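PDB 3HMZ: flavin reductase domain protein, FMN-binding from Shewanella baltica, which binds flavin mononucleotide and probably works as an NAD(P)-dependent oxidoreductase of the flavin reductase kind. Local coordinates for residues L90-H94 with G186-Y190; I41-M45 with N106-N110; P30-A36 with M79-P85; A159-V163 with A174-K178; A22-L26 with S130-A134. All blocks are in the same frame, centred on the assembly; numbering follows the deposited sequence.

Interaction 1: residues L90-H94 with G186-Y190. With FMN (flavin mononucleotide), chain B.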
# COMPACT_ATOMS: atom_id res chain seq x y z
N LEU A 90 -3.39 2.48 -17.93
CA LEU A 90 -1.99 2.82 -17.68
C LEU A 90 -1.67 4.29 -18.05
O LEU A 90 -1.16 5.05 -17.23
CB LEU A 90 -1.06 1.91 -18.50
CG LEU A 90 0.43 2.21 -18.49
CD1 LEU A 90 0.98 2.08 -17.11
CD2 LEU A 90 1.11 1.24 -19.45
N GLN A 91 -2.04 4.69 -19.27
CA GLN A 91 -1.72 6.06 -19.72
C GLN A 91 -2.52 7.08 -18.92
O GLN A 91 -1.97 8.09 -18.48
CB GLN A 91 -2.00 6.30 -21.22
CG GLN A 91 -1.48 5.29 -22.21
CD GLN A 91 -0.06 4.82 -22.01
OE1 GLN A 91 0.82 5.59 -21.66
NE2 GLN A 91 0.19 3.54 -22.36
N LEU A 92 -3.81 6.81 -18.69
CA LEU A 92 -4.66 7.69 -17.91
C LEU A 92 -4.07 7.94 -16.53
O LEU A 92 -4.00 9.08 -16.04
CB LEU A 92 -6.07 7.11 -17.77
CG LEU A 92 -7.17 7.87 -17.01
CD1 LEU A 92 -8.60 7.42 -17.44
CD2 LEU A 92 -7.04 7.74 -15.50
N THR A 93 -3.62 6.84 -15.91
CA THR A 93 -3.09 6.92 -14.53
C THR A 93 -1.84 7.77 -14.46
O THR A 93 -1.73 8.69 -13.63
CB THR A 93 -2.87 5.53 -13.96
OG1 THR A 93 -4.12 4.81 -13.96
CG2 THR A 93 -2.31 5.58 -12.54
N HIS A 94 -0.94 7.53 -15.39
CA HIS A 94 0.28 8.31 -15.42
C HIS A 94 0.02 9.77 -15.75
O HIS A 94 0.59 10.66 -15.14
CB HIS A 94 1.27 7.68 -16.40
CG HIS A 94 2.64 8.25 -16.27
ND1 HIS A 94 3.09 9.17 -17.17
CD2 HIS A 94 3.59 8.16 -15.30
CE1 HIS A 94 4.31 9.56 -16.82
NE2 HIS A 94 4.64 8.95 -15.70
N GLY A 186 8.97 6.97 -12.40
CA GLY A 186 8.95 7.37 -13.79
C GLY A 186 7.62 6.98 -14.40
O GLY A 186 6.58 7.33 -13.88
N GLY A 187 7.66 6.27 -15.50
CA GLY A 187 6.43 5.76 -16.11
C GLY A 187 6.22 4.29 -15.84
O GLY A 187 5.34 3.68 -16.44
N GLN A 188 6.98 3.72 -14.91
CA GLN A 188 7.02 2.29 -14.69
C GLN A 188 6.17 1.81 -13.52
O GLN A 188 6.28 2.29 -12.39
CB GLN A 188 8.46 1.82 -14.56
CG GLN A 188 8.64 0.28 -14.66
CD GLN A 188 8.62 -0.36 -13.32
OE1 GLN A 188 9.28 0.12 -12.40
NE2 GLN A 188 7.91 -1.49 -13.18
N PHE A 189 5.34 0.83 -13.84
CA PHE A 189 4.42 0.16 -12.95
C PHE A 189 4.56 -1.34 -13.12
O PHE A 189 5.04 -1.84 -14.13
CB PHE A 189 2.96 0.46 -13.33
CG PHE A 189 2.55 1.92 -13.29
CD1 PHE A 189 2.93 2.81 -14.31
CD2 PHE A 189 1.69 2.39 -12.30
CE1 PHE A 189 2.54 4.14 -14.29
CE2 PHE A 189 1.26 3.75 -12.30
CZ PHE A 189 1.67 4.60 -13.30
N TYR A 190 4.14 -2.06 -12.10
CA TYR A 190 3.91 -3.50 -12.21
C TYR A 190 2.42 -3.75 -12.10
O TYR A 190 1.72 -3.13 -11.28
CB TYR A 190 4.61 -4.29 -11.13
CG TYR A 190 6.07 -4.30 -11.24
CD1 TYR A 190 6.70 -5.13 -12.13
CD2 TYR A 190 6.85 -3.49 -10.44
CE1 TYR A 190 8.11 -5.13 -12.27
CE2 TYR A 190 8.22 -3.49 -10.52
CZ TYR A 190 8.86 -4.31 -11.44
OH TYR A 190 10.24 -4.32 -11.53
N1 FMN B . 0.82 12.77 -5.30
C2 FMN B . 0.48 12.71 -3.97
O2 FMN B . 0.26 13.76 -3.36
N3 FMN B . 0.35 11.48 -3.36
C4 FMN B . 0.60 10.30 -3.99
O4 FMN B . 0.49 9.23 -3.35
C4A FMN B . 0.97 10.37 -5.35
N5 FMN B . 1.22 9.23 -6.08
C5A FMN B . 1.40 9.25 -7.45
C6 FMN B . 1.46 8.06 -8.20
C7 FMN B . 1.66 8.08 -9.57
C7M FMN B . 1.71 6.81 -10.36
C8 FMN B . 1.80 9.31 -10.22
C8M FMN B . 2.02 9.39 -11.72
C9 FMN B . 1.72 10.48 -9.47
C9A FMN B . 1.52 10.50 -8.10
N10 FMN B . 1.42 11.66 -7.34
C10 FMN B . 1.08 11.60 -6.00
C1' FMN B . 1.43 13.02 -7.97
C2' FMN B . 0.05 13.61 -8.28
O2' FMN B . -0.84 12.65 -8.87
C3' FMN B . 0.29 14.79 -9.22
O3' FMN B . 1.02 15.79 -8.52
C4' FMN B . -0.98 15.32 -9.91
O4' FMN B . -0.55 16.05 -11.05
C5' FMN B . -1.85 16.20 -9.03
O5' FMN B . -2.93 16.66 -9.83
P FMN B . -3.85 17.87 -9.33
O1P FMN B . -4.71 18.17 -10.54
O2P FMN B . -4.62 17.46 -8.11
O3P FMN B . -2.94 19.03 -8.98

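Interaction 2: residues I41-M45 with N106-N110. With FMN (flavin mononucleotide), chain B.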
# COMPACT_ATOMS: atom_id res chain seq x y z
N ILE A 41 -16.69 21.68 -9.75
CA ILE A 41 -15.56 21.35 -10.60
C ILE A 41 -14.99 20.03 -10.07
O ILE A 41 -14.81 19.86 -8.87
CB ILE A 41 -14.44 22.42 -10.53
CG1 ILE A 41 -15.00 23.84 -10.87
CG2 ILE A 41 -13.29 22.03 -11.45
CD1 ILE A 41 -15.52 23.93 -12.30
N ASP A 42 -14.71 19.13 -10.99
CA ASP A 42 -14.17 17.80 -10.68
C ASP A 42 -12.69 17.72 -10.97
O ASP A 42 -12.16 18.41 -11.85
CB ASP A 42 -14.92 16.74 -11.52
CG ASP A 42 -16.36 16.57 -11.10
OD1 ASP A 42 -16.64 16.58 -9.90
OD2 ASP A 42 -17.23 16.36 -11.97
N ASN A 43 -12.02 16.84 -10.25
CA ASN A 43 -10.64 16.57 -10.51
C ASN A 43 -10.29 15.13 -10.16
O ASN A 43 -11.00 14.48 -9.39
CB ASN A 43 -9.69 17.50 -9.75
CG ASN A 43 -8.33 17.60 -10.39
OD1 ASN A 43 -8.15 17.29 -11.57
ND2 ASN A 43 -7.36 18.06 -9.61
N VAL A 44 -9.23 14.66 -10.79
CA VAL A 44 -8.69 13.32 -10.56
C VAL A 44 -7.15 13.45 -10.57
O VAL A 44 -6.58 14.11 -11.42
CB VAL A 44 -9.13 12.33 -11.68
CG1 VAL A 44 -8.54 10.89 -11.42
CG2 VAL A 44 -10.66 12.32 -11.90
N MSE A 45 -6.49 12.77 -9.63
CA MSE A 45 -5.04 12.60 -9.61
C MSE A 45 -4.70 11.15 -9.28
O MSE A 45 -5.57 10.38 -8.88
CB MSE A 45 -4.37 13.52 -8.58
CG MSE A 45 -4.78 13.27 -7.13
SE MSE A 45 -3.75 14.26 -5.86
CE MSE A 45 -2.66 12.86 -5.11
N ASN A 106 -8.94 21.93 -18.63
CA ASN A 106 -9.35 20.79 -19.44
C ASN A 106 -8.58 19.53 -19.09
O ASN A 106 -8.58 18.61 -19.89
CB ASN A 106 -9.21 21.11 -20.94
CG ASN A 106 -10.17 22.20 -21.40
OD1 ASN A 106 -9.77 23.08 -22.20
ND2 ASN A 106 -11.36 22.22 -20.87
N LYS A 107 -7.93 19.47 -17.94
CA LYS A 107 -7.15 18.28 -17.55
C LYS A 107 -7.86 16.96 -17.85
O LYS A 107 -7.25 16.07 -18.46
CB LYS A 107 -6.80 18.34 -16.05
CG LYS A 107 -6.09 17.11 -15.56
CD LYS A 107 -5.71 17.18 -14.12
CE LYS A 107 -5.00 15.87 -13.70
NZ LYS A 107 -4.68 15.86 -12.22
N LEU A 108 -9.10 16.84 -17.41
CA LEU A 108 -9.81 15.56 -17.54
C LEU A 108 -9.99 15.15 -18.98
O LEU A 108 -9.70 14.00 -19.32
CB LEU A 108 -11.09 15.53 -16.70
CG LEU A 108 -10.86 15.76 -15.20
CD1 LEU A 108 -12.19 15.56 -14.46
CD2 LEU A 108 -9.76 14.86 -14.53
N LEU A 109 -10.38 16.09 -19.85
CA LEU A 109 -10.51 15.70 -21.27
C LEU A 109 -9.11 15.41 -21.86
O LEU A 109 -8.99 14.49 -22.67
CB LEU A 109 -11.40 16.64 -22.12
CG LEU A 109 -10.98 17.99 -22.67
CD1 LEU A 109 -9.75 17.91 -23.59
CD2 LEU A 109 -12.09 18.62 -23.43
N ASN A 110 -8.07 16.13 -21.45
CA ASN A 110 -6.70 15.87 -21.90
C ASN A 110 -6.16 14.50 -21.51
O ASN A 110 -5.42 13.87 -22.27
CB ASN A 110 -5.72 16.90 -21.30
CG ASN A 110 -6.00 18.31 -21.72
OD1 ASN A 110 -6.77 18.60 -22.67
ND2 ASN A 110 -5.39 19.23 -20.96
N1 FMN B . 0.82 12.77 -5.30
C2 FMN B . 0.48 12.71 -3.97
O2 FMN B . 0.26 13.76 -3.36
N3 FMN B . 0.35 11.48 -3.36
C4 FMN B . 0.60 10.30 -3.99
O4 FMN B . 0.49 9.23 -3.35
C4A FMN B . 0.97 10.37 -5.35
N5 FMN B . 1.22 9.23 -6.08
C5A FMN B . 1.40 9.25 -7.45
C6 FMN B . 1.46 8.06 -8.20
C7 FMN B . 1.66 8.08 -9.57
C7M FMN B . 1.71 6.81 -10.36
C8 FMN B . 1.80 9.31 -10.22
C8M FMN B . 2.02 9.39 -11.72
C9 FMN B . 1.72 10.48 -9.47
C9A FMN B . 1.52 10.50 -8.10
N10 FMN B . 1.42 11.66 -7.34
C10 FMN B . 1.08 11.60 -6.00
C1' FMN B . 1.43 13.02 -7.97
C2' FMN B . 0.05 13.61 -8.28
O2' FMN B . -0.84 12.65 -8.87
C3' FMN B . 0.29 14.79 -9.22
O3' FMN B . 1.02 15.79 -8.52
C4' FMN B . -0.98 15.32 -9.91
O4' FMN B . -0.55 16.05 -11.05
C5' FMN B . -1.85 16.20 -9.03
O5' FMN B . -2.93 16.66 -9.83
P FMN B . -3.85 17.87 -9.33
O1P FMN B . -4.71 18.17 -10.54
O2P FMN B . -4.62 17.46 -8.11
O3P FMN B . -2.94 19.03 -8.98

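Interaction 3: residues P30-A36 with M79-P85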
# COMPACT_ATOMS: atom_id res chain seq x y z
N PRO A 30 -2.70 -1.49 -4.39
CA PRO A 30 -2.65 -0.87 -5.70
C PRO A 30 -2.45 0.65 -5.63
O PRO A 30 -2.84 1.30 -4.66
CB PRO A 30 -4.06 -1.13 -6.25
CG PRO A 30 -4.95 -1.14 -5.01
CD PRO A 30 -4.08 -1.84 -4.00
N THR A 31 -1.91 1.19 -6.71
CA THR A 31 -1.92 2.62 -6.95
C THR A 31 -3.37 2.95 -7.33
O THR A 31 -4.03 2.17 -8.02
CB THR A 31 -0.92 2.97 -8.04
OG1 THR A 31 0.39 2.71 -7.52
CG2 THR A 31 -1.04 4.39 -8.46
N VAL A 32 -3.87 4.07 -6.80
CA VAL A 32 -5.24 4.47 -6.99
C VAL A 32 -5.38 5.78 -7.71
O VAL A 32 -4.38 6.48 -7.93
CB VAL A 32 -5.99 4.55 -5.63
CG1 VAL A 32 -5.85 3.23 -4.86
CG2 VAL A 32 -5.45 5.69 -4.75
N LEU A 33 -6.61 6.08 -8.10
CA LEU A 33 -6.97 7.44 -8.55
C LEU A 33 -7.80 8.06 -7.43
O LEU A 33 -8.69 7.43 -6.87
CB LEU A 33 -7.74 7.46 -9.86
CG LEU A 33 -7.15 6.63 -10.98
CD1 LEU A 33 -8.11 6.70 -12.18
CD2 LEU A 33 -5.74 7.01 -11.34
N VAL A 34 -7.47 9.30 -7.09
CA VAL A 34 -8.20 10.10 -6.10
C VAL A 34 -9.02 11.12 -6.89
O VAL A 34 -8.48 11.87 -7.70
CB VAL A 34 -7.26 10.86 -5.12
CG1 VAL A 34 -8.07 11.59 -4.02
CG2 VAL A 34 -6.18 9.88 -4.55
N SER A 35 -10.33 11.10 -6.70
CA SER A 35 -11.19 12.11 -7.33
C SER A 35 -11.98 12.90 -6.30
O SER A 35 -12.34 12.39 -5.23
CB SER A 35 -12.09 11.47 -8.36
OG SER A 35 -12.95 10.52 -7.74
N ALA A 36 -12.31 14.13 -6.67
CA ALA A 36 -13.01 15.03 -5.77
C ALA A 36 -13.70 16.13 -6.57
O ALA A 36 -13.34 16.37 -7.72
CB ALA A 36 -12.03 15.63 -4.70
N MSE A 79 -14.92 15.33 1.10
CA MSE A 79 -15.35 14.09 0.45
C MSE A 79 -14.46 13.80 -0.75
O MSE A 79 -13.98 14.71 -1.41
CB MSE A 79 -16.78 14.24 -0.08
CG MSE A 79 -17.88 14.49 0.94
SE MSE A 79 -18.27 12.94 2.01
CE MSE A 79 -18.64 11.56 0.71
N PHE A 80 -14.28 12.52 -1.05
CA PHE A 80 -13.53 12.11 -2.24
C PHE A 80 -13.84 10.66 -2.54
O PHE A 80 -14.48 9.95 -1.75
CB PHE A 80 -12.02 12.38 -2.08
CG PHE A 80 -11.38 11.71 -0.88
CD1 PHE A 80 -11.38 12.33 0.37
CD2 PHE A 80 -10.69 10.51 -1.03
CE1 PHE A 80 -10.78 11.76 1.46
CE2 PHE A 80 -10.06 9.93 0.07
CZ PHE A 80 -10.10 10.57 1.32
N VAL A 81 -13.37 10.23 -3.72
CA VAL A 81 -13.48 8.83 -4.12
C VAL A 81 -12.04 8.32 -4.34
O VAL A 81 -11.16 9.02 -4.90
CB VAL A 81 -14.31 8.62 -5.41
CG1 VAL A 81 -14.31 7.12 -5.84
CG2 VAL A 81 -15.75 9.14 -5.23
N ILE A 82 -11.83 7.11 -3.85
CA ILE A 82 -10.60 6.32 -4.13
C ILE A 82 -11.06 5.20 -5.05
O ILE A 82 -12.03 4.50 -4.77
CB ILE A 82 -9.99 5.73 -2.85
CG1 ILE A 82 -9.48 6.86 -1.94
CG2 ILE A 82 -8.87 4.73 -3.17
CD1 ILE A 82 -8.37 7.71 -2.55
N GLN A 83 -10.38 5.06 -6.17
CA GLN A 83 -10.73 4.03 -7.13
C GLN A 83 -9.49 3.36 -7.68
O GLN A 83 -8.43 3.95 -7.75
CB GLN A 83 -11.64 4.58 -8.25
CG GLN A 83 -11.14 5.84 -8.96
CD GLN A 83 -11.98 7.03 -8.69
OE1 GLN A 83 -13.13 7.07 -9.17
NE2 GLN A 83 -11.44 8.02 -7.96
N VAL A 84 -9.66 2.10 -8.05
CA VAL A 84 -8.57 1.23 -8.48
C VAL A 84 -8.51 1.17 -9.99
O VAL A 84 -9.39 0.54 -10.60
CB VAL A 84 -8.74 -0.19 -7.86
CG1 VAL A 84 -7.59 -1.07 -8.25
CG2 VAL A 84 -8.84 -0.13 -6.30
N PRO A 85 -7.51 1.79 -10.61
CA PRO A 85 -7.40 1.73 -12.05
C PRO A 85 -6.89 0.35 -12.52
O PRO A 85 -6.40 -0.46 -11.73
CB PRO A 85 -6.41 2.86 -12.37
CG PRO A 85 -5.53 2.88 -11.20
CD PRO A 85 -6.48 2.66 -10.05
O HOH W 1 -4.52 -0.12 -9.69

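Interaction 4: residues A159-V163 with A174-K178. With EDO (1,2-ethanediol), chain H.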
# COMPACT_ATOMS: atom_id res chain seq x y z
N ALA A 159 -17.66 -2.48 -7.01
CA ALA A 159 -16.67 -3.03 -7.90
C ALA A 159 -17.26 -3.72 -9.10
O ALA A 159 -18.41 -4.19 -9.07
CB ALA A 159 -15.73 -4.01 -7.11
N ASP A 160 -16.44 -3.81 -10.14
CA ASP A 160 -16.74 -4.57 -11.36
C ASP A 160 -16.72 -6.05 -10.99
O ASP A 160 -15.66 -6.59 -10.66
CB ASP A 160 -15.68 -4.21 -12.40
CG ASP A 160 -15.76 -4.98 -13.65
OD1 ASP A 160 -16.50 -5.97 -13.76
OD2 ASP A 160 -15.00 -4.56 -14.56
N THR A 161 -17.87 -6.71 -11.13
CA THR A 161 -17.99 -8.09 -10.72
C THR A 161 -17.17 -9.07 -11.53
O THR A 161 -16.99 -10.20 -11.09
CB THR A 161 -19.45 -8.56 -10.73
OG1 THR A 161 -20.00 -8.44 -12.04
CG2 THR A 161 -20.30 -7.75 -9.70
N GLN A 162 -16.71 -8.69 -12.71
CA GLN A 162 -15.79 -9.58 -13.44
C GLN A 162 -14.41 -9.70 -12.75
O GLN A 162 -13.73 -10.73 -12.92
CB GLN A 162 -15.57 -9.10 -14.85
CG GLN A 162 -14.87 -10.16 -15.70
CD GLN A 162 -14.82 -9.81 -17.15
OE1 GLN A 162 -14.65 -8.65 -17.52
NE2 GLN A 162 -14.94 -10.86 -18.01
N VAL A 163 -14.03 -8.67 -11.98
CA VAL A 163 -12.70 -8.73 -11.37
C VAL A 163 -12.73 -8.80 -9.85
O VAL A 163 -11.82 -9.32 -9.28
CB VAL A 163 -11.80 -7.64 -11.93
CG1 VAL A 163 -12.30 -6.30 -11.49
CG2 VAL A 163 -10.36 -7.86 -11.55
N ALA A 174 -10.24 -12.91 -14.66
CA ALA A 174 -10.68 -11.74 -15.37
C ALA A 174 -9.74 -11.44 -16.54
O ALA A 174 -8.60 -11.91 -16.55
CB ALA A 174 -10.68 -10.50 -14.42
N PRO A 175 -10.18 -10.61 -17.50
CA PRO A 175 -9.26 -10.20 -18.56
C PRO A 175 -7.98 -9.59 -18.01
O PRO A 175 -8.01 -8.89 -17.01
CB PRO A 175 -10.06 -9.15 -19.32
CG PRO A 175 -11.45 -9.56 -19.12
CD PRO A 175 -11.51 -10.05 -17.72
N ALA A 176 -6.86 -9.86 -18.66
CA ALA A 176 -5.57 -9.35 -18.22
C ALA A 176 -5.54 -7.83 -18.07
O ALA A 176 -4.87 -7.32 -17.17
CB ALA A 176 -4.48 -9.79 -19.20
N ASP A 177 -6.26 -7.10 -18.92
CA ASP A 177 -6.24 -5.64 -18.85
C ASP A 177 -7.03 -5.07 -17.67
O ASP A 177 -7.08 -3.85 -17.54
CB ASP A 177 -6.55 -4.95 -20.17
CG ASP A 177 -7.95 -5.07 -20.60
OD1 ASP A 177 -8.81 -5.65 -19.90
OD2 ASP A 177 -8.21 -4.52 -21.73
N LYS A 178 -7.64 -5.92 -16.84
CA LYS A 178 -8.31 -5.43 -15.62
C LYS A 178 -7.42 -5.53 -14.39
O LYS A 178 -7.80 -5.11 -13.31
CB LYS A 178 -9.65 -6.11 -15.40
CG LYS A 178 -10.66 -5.78 -16.49
CD LYS A 178 -12.08 -6.18 -16.10
CE LYS A 178 -13.04 -5.76 -17.13
NZ LYS A 178 -14.48 -6.07 -16.78
C1 EDO H . -11.16 -2.22 -19.92
O1 EDO H . -10.40 -2.52 -18.72
C2 EDO H . -10.19 -2.17 -21.10
O2 EDO H . -10.40 -3.03 -22.20

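Interaction 5: residues A22-L26 with S130-A134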
# COMPACT_ATOMS: atom_id res chain seq x y z
N ALA A 22 -14.91 -3.93 2.17
CA ALA A 22 -14.35 -2.87 1.34
C ALA A 22 -12.82 -2.76 1.43
O ALA A 22 -12.16 -2.45 0.44
CB ALA A 22 -15.01 -1.48 1.66
N TYR A 23 -12.27 -3.01 2.61
CA TYR A 23 -10.79 -2.93 2.80
C TYR A 23 -10.04 -3.86 1.82
O TYR A 23 -8.91 -3.56 1.42
CB TYR A 23 -10.37 -3.24 4.24
CG TYR A 23 -10.42 -4.71 4.56
CD1 TYR A 23 -11.62 -5.34 4.92
CD2 TYR A 23 -9.29 -5.49 4.46
CE1 TYR A 23 -11.67 -6.71 5.14
CE2 TYR A 23 -9.33 -6.85 4.68
CZ TYR A 23 -10.52 -7.46 5.04
OH TYR A 23 -10.56 -8.82 5.25
N ARG A 24 -10.69 -4.95 1.42
CA ARG A 24 -10.04 -5.92 0.52
C ARG A 24 -9.75 -5.33 -0.87
O ARG A 24 -8.87 -5.80 -1.57
CB ARG A 24 -10.87 -7.17 0.38
CG ARG A 24 -10.96 -7.93 1.69
CD ARG A 24 -11.68 -9.18 1.50
NE ARG A 24 -11.86 -9.90 2.76
CZ ARG A 24 -12.52 -11.05 2.84
NH1 ARG A 24 -13.09 -11.58 1.77
NH2 ARG A 24 -12.64 -11.64 4.02
N LEU A 25 -10.48 -4.28 -1.23
CA LEU A 25 -10.28 -3.62 -2.50
C LEU A 25 -8.88 -2.98 -2.59
O LEU A 25 -8.39 -2.71 -3.69
CB LEU A 25 -11.37 -2.55 -2.74
CG LEU A 25 -12.79 -3.13 -2.81
CD1 LEU A 25 -13.86 -2.01 -2.81
CD2 LEU A 25 -12.99 -4.06 -4.03
N LEU A 26 -8.28 -2.65 -1.43
CA LEU A 26 -6.99 -2.00 -1.39
C LEU A 26 -5.90 -2.85 -0.75
O LEU A 26 -4.78 -2.38 -0.60
CB LEU A 26 -7.09 -0.68 -0.61
CG LEU A 26 -8.08 0.34 -1.15
CD1 LEU A 26 -8.11 1.58 -0.28
CD2 LEU A 26 -7.79 0.70 -2.62
N SER A 130 -11.73 -0.77 -11.68
CA SER A 130 -12.25 -2.03 -11.16
C SER A 130 -13.07 -1.88 -9.88
O SER A 130 -13.86 -2.76 -9.58
CB SER A 130 -11.13 -3.04 -10.96
OG SER A 130 -10.19 -2.54 -10.06
N ALA A 131 -12.80 -0.83 -9.11
CA ALA A 131 -13.44 -0.66 -7.81
C ALA A 131 -13.39 0.79 -7.40
O ALA A 131 -12.49 1.53 -7.83
CB ALA A 131 -12.68 -1.53 -6.75
N TRP A 132 -14.38 1.19 -6.58
CA TRP A 132 -14.54 2.55 -6.11
C TRP A 132 -14.95 2.54 -4.65
O TRP A 132 -15.78 1.72 -4.24
CB TRP A 132 -15.62 3.27 -6.89
CG TRP A 132 -15.48 3.26 -8.39
CD1 TRP A 132 -14.97 4.25 -9.17
CD2 TRP A 132 -15.89 2.22 -9.28
NE1 TRP A 132 -15.00 3.89 -10.49
CE2 TRP A 132 -15.55 2.63 -10.59
CE3 TRP A 132 -16.46 0.96 -9.11
CZ2 TRP A 132 -15.81 1.86 -11.69
CZ3 TRP A 132 -16.73 0.20 -10.19
CH2 TRP A 132 -16.40 0.64 -11.47
N LEU A 133 -14.38 3.48 -3.88
CA LEU A 133 -14.67 3.66 -2.48
C LEU A 133 -15.01 5.14 -2.25
O LEU A 133 -14.16 6.02 -2.48
CB LEU A 133 -13.47 3.25 -1.63
CG LEU A 133 -12.96 1.79 -1.76
CD1 LEU A 133 -11.96 1.58 -2.90
CD2 LEU A 133 -12.31 1.33 -0.43
N ALA A 134 -16.24 5.42 -1.81
CA ALA A 134 -16.68 6.78 -1.45
C ALA A 134 -16.18 7.07 -0.02
O ALA A 134 -16.40 6.26 0.88
CB ALA A 134 -18.15 6.89 -1.53

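Interaction 1: residues L90-H94 with G186-Y190
Leu90 meets Phe189 across this contact. Its CG lies anti to the backbone N (chi1 173°), which carries CD1 to the Phe189 ring, 3.5 Å from CD1 of that ring. Thr93, one helical turn on, brings its methyl to another part of the same ring, with CG2 4.0 Å from Phe189 CE2. Its hydroxyl bonds back to Gln89 O, just before the helix. His94 reaches the turn before the strand. There NE2 of His94 gives a weak hydrogen bond to Gly186 O at 3.1 Å, bent to 125° at the hydrogen. That oxygen lies at the edge of the imidazole, and it also accepts from the Tyr183 hydroxyl. The flavin completes the group: its C7M methyl is 3.7 Å from Phe189 CE2, and its C8M methyl is 3.9 Å from His94 O. Strand 188-197 pairs with a strand of the second subunit. The helix and the strand help line the dimethylbenzene end of the FMN pocket, beside the dimer interface.

Interaction 2: residues I41-M45 with N106-N110
Lys107 and Asn43 meet at the phosphate of FMN. Lys107 NZ gives a hydrogen bond to Val44 O at 2.7 Å, with the donor tilted 18° from the carbonyl plane. The same NZ bonds to FMN O1P at 2.9 Å and has a weak bond to FMN O5'. It also binds Val96 O. The lysine chain is extended throughout, CG anti to the backbone N (chi1 176°), and carries the amine from the helix to the strand and the phosphate. Asn43 ND2 adds a nearly straight bond to FMN O1P, 2.8 Å long with 173° at the hydrogen. One phosphate oxygen is therefore gripped from both segments. This is the phosphate end of the FMN site in a flavin reductase-like domain, and Thr70 of helix 69-77 packs against Asn43 there. Asn43 OD1 turns to the lysine chain, 3.5 Å from Lys107 CD, and has no polar partner. Packing contacts lie farther from the phosphate. Leu108 CD2 touches Val44 CG2 at 3.8 Å, the two side chains crossing at about a right angle. Leu108 CD1 rests 3.9 Å from Asp42 O. On the flavin side, the selenomethionine Met45 sets CE 3.3 Å from FMN C2.

Interaction 3: residues P30-A36 with M79-P85
Gln83 has CG between its backbone N and carbonyl carbon (chi1 52°) and bends again at chi2 (-113°), which brings the amide back to Leu33 and Ser35. Ser35 has its OG in the same kind of position (chi1 62°), facing that amide. Gln83 NE2 then gives two hydrogen bonds, to Ser35 OG at 2.9 Å and to Leu33 O at 3.0 Å, both partners near the amide plane. Leu33 O takes NE2 from above its carbonyl plane, while Gln83 N reaches it in the plane. Gln83 OE1 accepts from Val126 N, and Ser35 OG also bonds to Pro124 O. With an alanine at Gln83, Ser35 OG and Val126 N would each probably lose a partner. On the other sheet face, Val34 CG2 lies beside Ile82 CD1 at 3.7 Å. Leu33 with Gln83 and Ser35 with Val81 are hydrogen-bonded pairs; Val34 with Ile82 is non-hydrogen-bonded. Strands 32-38 and 79-84 pair here in the antiparallel split beta-barrel of FMN-binding flavin reductases.

Interaction 4: residues A159-V163 with A174-K178
An Asx turn at the end of strand 149-160 presents two acceptors to Lys178, whose backbone belongs to a short 3-10 segment. In the turn, Asp160 OD1 accepts from Gln162 N at 2.9 Å, met from above the carboxylate plane. The other oxygen faces Lys178. Asp160 OD2 forms a salt bridge with Lys178 NZ at 2.7 Å through its syn lone pair. Gln162 OE1 takes a second bond from the same NZ, also 2.7 Å, in the carbonyl plane. Asn12 OD1 is a further partner of the amine. The lysine chain, extended beyond CG, runs roughly square to the Asp160 and Gln162 side chains and brings NZ to both oxygens. In this conformer NZ has three polar partners, which probably offset part of its charge. The site lies far from the flavin and joins the strand end to the loop before strand 181-185. Pro175 lies against the glutamine amide, with CD 3.4 Å from Gln162 CD. Deeper in, Val163 CG2 touches Ala174 CB at 3.9 Å.

Interaction 5: residues A22-L26 with S130-A134
Leu25 and Leu133 run alongside one another, pointing opposite ways, and the contact is made by packing, mostly of apolar side chains. Leu25 uses both branches. Its CG is anti to the carbonyl carbon (chi1 -63°), and the fork beyond it spans two residues of the strand. CD2 of Leu25 lies 3.7 Å from Ala131 CB, while CD1 of Leu25 reaches Leu133 CG at 4.0 Å. Leu133 in turn sends CD2 between the ends of the other segment. That methyl is 4.2 Å from Leu26 CD1 and 3.9 Å from Ala22 O. Trimming Leu133 to an alanine is likely to open a gap beside Leu25 and Leu26. Backbone bonds hold the short turn within 22-26: Leu25 N binds Ala22 O, and Leu26 N binds Tyr23 O. The turn covers strand 131-138 on the face bearing Ala131 and Leu133. Around it, Leu25 also packs on Ala157 of strand 149-160 and on Trp169 of strand 168-169, and Leu26 packs on Val84 of strand 79-84.

How the interactions relate
Interaction 3 lies near the centre of the chain and is buried; interaction 5 is also buried, about 9 Å away between centres. They share the main sheet, where strands 79-84 and 131-138 are neighbours, but one is built on backbone bonds and the other on leucines and alanines. Interaction 2 is buried too, on the next strand beyond 32-38, its chemistry set by a phosphate. Interactions 1 and 2 touch opposite ends of the same FMN, methyl groups against phosphate. Interaction 1 also packs on interaction 3, through Thr93 and Pro85. Interactions 1 and 5 both touch the second subunit. Interaction 4, partly exposed, relies on a salt bridge and touches interaction 5 at Ser130.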